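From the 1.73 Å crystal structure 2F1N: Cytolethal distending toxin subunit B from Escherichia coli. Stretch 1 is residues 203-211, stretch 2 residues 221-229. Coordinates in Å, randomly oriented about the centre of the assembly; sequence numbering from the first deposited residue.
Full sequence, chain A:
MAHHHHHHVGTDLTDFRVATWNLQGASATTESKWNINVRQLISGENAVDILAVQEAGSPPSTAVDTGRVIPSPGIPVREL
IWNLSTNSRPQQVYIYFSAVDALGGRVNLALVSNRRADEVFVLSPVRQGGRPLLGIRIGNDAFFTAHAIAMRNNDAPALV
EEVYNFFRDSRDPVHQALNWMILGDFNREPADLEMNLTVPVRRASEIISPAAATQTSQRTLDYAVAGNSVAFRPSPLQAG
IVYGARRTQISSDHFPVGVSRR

Stretch 1 203-211: RASEIISPA
Stretch 2, residues 221-229: LDYAVAGNS

Residues 205-208 form a short β-strand that runs antiparallel to the strand beginning at Asp222, their N-to-C directions differing by 161° and their axes approaching to 4.6 Å. Backbone torsions are extended throughout the pairing, from -155/171 at Ser205, -141/144 at Glu206, -92/130 at Ile207 and -115/108 at Ile208 to -131/150, -124/119, -103/141 and -159/175 along Ala224 to Gly227. The register pairs Ser205 with Gly227, Glu206 with Ala226, Ile207 with Val225 and Ile208 with Ala224, at CA-CA distances of 4.0, 5.5, 4.5 and 5.1 Å.

Glu206 and Ala226 exchange two hydrogen bonds, Glu206 N to Ala226 O at 2.8 Å and Ala226 N to Glu206 O at 2.9 Å. Ile208 and Ala224 repeat the pattern, with Ile208 N to Ala224 O at 2.8 Å and Ala224 N to Ile208 O at 3.1 Å. A fifth bond, Asn228 N to Ala204 O at 3.1 Å, extends the ladder beyond Ser205, where Ala204 (-109/13) has left the extended conformation. Between the bonded pairs, the CA of Val225 lies 3.4 Å from Glu206 O in a CA-H...O contact.

Side chains alternate between the two faces. Glu206, Ile208, Ala224 and Ala226 share one. Ile208 (chi1 m, chi2 t at 154°) has its CB 4.5 Å from Ala224 CB, and its CD1 reaches diagonally to 3.7 Å from Ala226 CB; the alanines cover the face with compact methyls. Glu206 (p, t, chi3 -3°) places CG and OE2 each 4.1 Å from Ala226 CB, and both carboxylate oxygens are hydrogen-bonded elsewhere in the structure.

The opposite face carries Ser205, Ile207 and Val225. Ile207 (m, t) and Val225 (t), both β-branched and so well suited to extended backbone, meet through apolar carbons, Ile207 CG1 lying 4.2 Å from Val225 CG2. The small Ser205 (p) fits beside Val225 at the narrow end of the pairing, its CB 3.9 Å from Val225 CG1. Gly227 fits the close approach to Ser205: a CB on Gly227 would stand 3.0 Å from Ala204 O, a clash, and 3.3 Å from Ser205 CB.

Tyr223 (-169/-163; chi1 p, chi2 89°) directs its CA-to-CB bond toward the first stretch. Its CD1 meets Ile207 CG2 at 3.7 Å, an apolar contact for the aromatic ring, while its CB lies 3.7 Å from Ser209 CB and 4.1 Å from Pro210 CD. The two-bond pattern does not continue to Pro210: its N, which has no hydrogen, is 5.3 Å from Asp222 O, and that oxygen, with Pro210 CD at 3.9 Å, is buried without a partner.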

# COMPACT_ATOMS: atom_id res chain seq x y z
N ARG A 203 20.91 -2.66 0.51
CA ARG A 203 21.61 -2.11 -0.64
C ARG A 203 20.70 -2.07 -1.84
O ARG A 203 21.01 -1.41 -2.84
CB ARG A 203 22.84 -2.97 -0.99
CG ARG A 203 24.02 -2.89 0.01
CD ARG A 203 24.24 -1.52 0.67
NE ARG A 203 25.20 -1.58 1.79
CZ ARG A 203 24.99 -1.05 2.99
NH1 ARG A 203 23.85 -0.40 3.27
NH2 ARG A 203 25.92 -1.17 3.93
N ALA A 204 19.57 -2.78 -1.74
CA ALA A 204 18.64 -2.90 -2.85
C ALA A 204 17.33 -2.12 -2.61
O ALA A 204 16.39 -2.25 -3.40
CB ALA A 204 18.32 -4.41 -3.11
N SER A 205 17.31 -1.25 -1.61
CA SER A 205 16.12 -0.48 -1.34
C SER A 205 16.43 0.83 -0.63
O SER A 205 17.56 1.08 -0.18
CB SER A 205 15.15 -1.31 -0.46
OG SER A 205 15.77 -1.58 0.78
N GLU A 206 15.42 1.67 -0.50
CA GLU A 206 15.53 2.89 0.30
C GLU A 206 14.21 3.08 1.03
O GLU A 206 13.13 2.78 0.48
CB GLU A 206 15.83 4.10 -0.62
CG GLU A 206 14.78 4.34 -1.68
CD GLU A 206 15.17 5.43 -2.68
OE1 GLU A 206 16.24 6.05 -2.51
OE2 GLU A 206 14.35 5.67 -3.61
N ILE A 207 14.29 3.57 2.25
CA ILE A 207 13.07 3.86 3.00
C ILE A 207 12.71 5.31 2.74
O ILE A 207 13.57 6.18 2.84
CB ILE A 207 13.30 3.54 4.48
CG1 ILE A 207 13.54 2.01 4.65
CG2 ILE A 207 12.10 3.99 5.31
CD1 ILE A 207 13.80 1.59 6.05
N ILE A 208 11.45 5.58 2.38
CA ILE A 208 10.98 6.95 2.13
C ILE A 208 9.94 7.28 3.19
O ILE A 208 8.82 6.78 3.14
CB ILE A 208 10.43 7.08 0.67
CG1 ILE A 208 11.45 6.53 -0.33
CG2 ILE A 208 10.08 8.54 0.27
CD1 ILE A 208 10.82 6.05 -1.60
N SER A 209 10.29 8.15 4.13
CA SER A 209 9.42 8.41 5.29
C SER A 209 9.29 9.89 5.51
O SER A 209 10.22 10.65 5.19
CB SER A 209 9.95 7.74 6.56
OG SER A 209 11.30 8.08 6.75
N PRO A 210 8.15 10.32 6.07
CA PRO A 210 7.95 11.76 6.31
C PRO A 210 8.70 12.20 7.58
O PRO A 210 8.99 11.43 8.47
CB PRO A 210 6.43 11.89 6.46
CG PRO A 210 6.00 10.58 7.09
CD PRO A 210 6.99 9.52 6.52
N ALA A 211 9.01 13.49 7.65
CA ALA A 211 9.70 13.97 8.82
C ALA A 211 8.81 13.96 10.10
O ALA A 211 9.32 13.83 11.27
CB ALA A 211 10.32 15.31 8.53
N LEU A 221 5.06 5.61 11.72
CA LEU A 221 4.84 4.18 11.48
C LEU A 221 4.43 3.86 10.05
O LEU A 221 4.44 2.69 9.65
CB LEU A 221 3.75 3.67 12.40
CG LEU A 221 4.05 3.82 13.89
CD1 LEU A 221 2.92 3.17 14.73
CD2 LEU A 221 5.42 3.29 14.29
N ASP A 222 3.99 4.89 9.32
CA ASP A 222 3.38 4.70 7.99
C ASP A 222 4.29 5.36 6.97
O ASP A 222 4.50 6.58 7.02
CB ASP A 222 2.02 5.40 7.96
CG ASP A 222 1.10 4.90 9.03
OD1 ASP A 222 0.55 3.78 8.82
OD2 ASP A 222 0.90 5.50 10.15
N TYR A 223 4.79 4.58 6.03
CA TYR A 223 5.73 5.14 5.07
C TYR A 223 5.94 4.15 3.94
O TYR A 223 5.11 3.24 3.77
CB TYR A 223 7.05 5.53 5.82
CG TYR A 223 7.63 4.48 6.73
CD1 TYR A 223 8.54 3.54 6.25
CD2 TYR A 223 7.32 4.46 8.11
CE1 TYR A 223 9.09 2.55 7.11
CE2 TYR A 223 7.84 3.46 8.99
CZ TYR A 223 8.73 2.54 8.49
OH TYR A 223 9.23 1.59 9.31
N ALA A 224 7.01 4.32 3.15
CA ALA A 224 7.22 3.49 1.95
C ALA A 224 8.63 2.92 1.89
O ALA A 224 9.57 3.54 2.41
CB ALA A 224 6.94 4.28 0.65
N VAL A 225 8.78 1.75 1.26
CA VAL A 225 10.11 1.19 0.96
C VAL A 225 10.14 0.96 -0.53
O VAL A 225 9.34 0.19 -1.03
CB VAL A 225 10.37 -0.15 1.73
CG1 VAL A 225 11.81 -0.67 1.41
CG2 VAL A 225 10.12 -0.02 3.25
N ALA A 226 11.06 1.62 -1.25
CA ALA A 226 11.20 1.44 -2.70
C ALA A 226 12.42 0.57 -2.95
O ALA A 226 13.42 0.66 -2.23
CB ALA A 226 11.41 2.83 -3.41
N GLY A 227 12.32 -0.33 -3.93
CA GLY A 227 13.43 -1.21 -4.17
C GLY A 227 13.46 -1.83 -5.55
O GLY A 227 12.55 -1.62 -6.35
N ASN A 228 14.53 -2.56 -5.84
CA ASN A 228 14.66 -3.30 -7.07
C ASN A 228 15.60 -4.48 -6.79
O ASN A 228 16.72 -4.29 -6.26
CB ASN A 228 15.26 -2.43 -8.19
CG ASN A 228 15.22 -3.13 -9.51
OD1 ASN A 228 15.83 -4.20 -9.71
ND2 ASN A 228 14.48 -2.54 -10.45
N SER A 229 15.13 -5.68 -7.09
CA SER A 229 15.84 -6.88 -6.63
C SER A 229 17.08 -7.23 -7.45
O SER A 229 17.86 -8.11 -7.03
CB SER A 229 14.92 -8.07 -6.56
OG SER A 229 13.86 -7.73 -5.64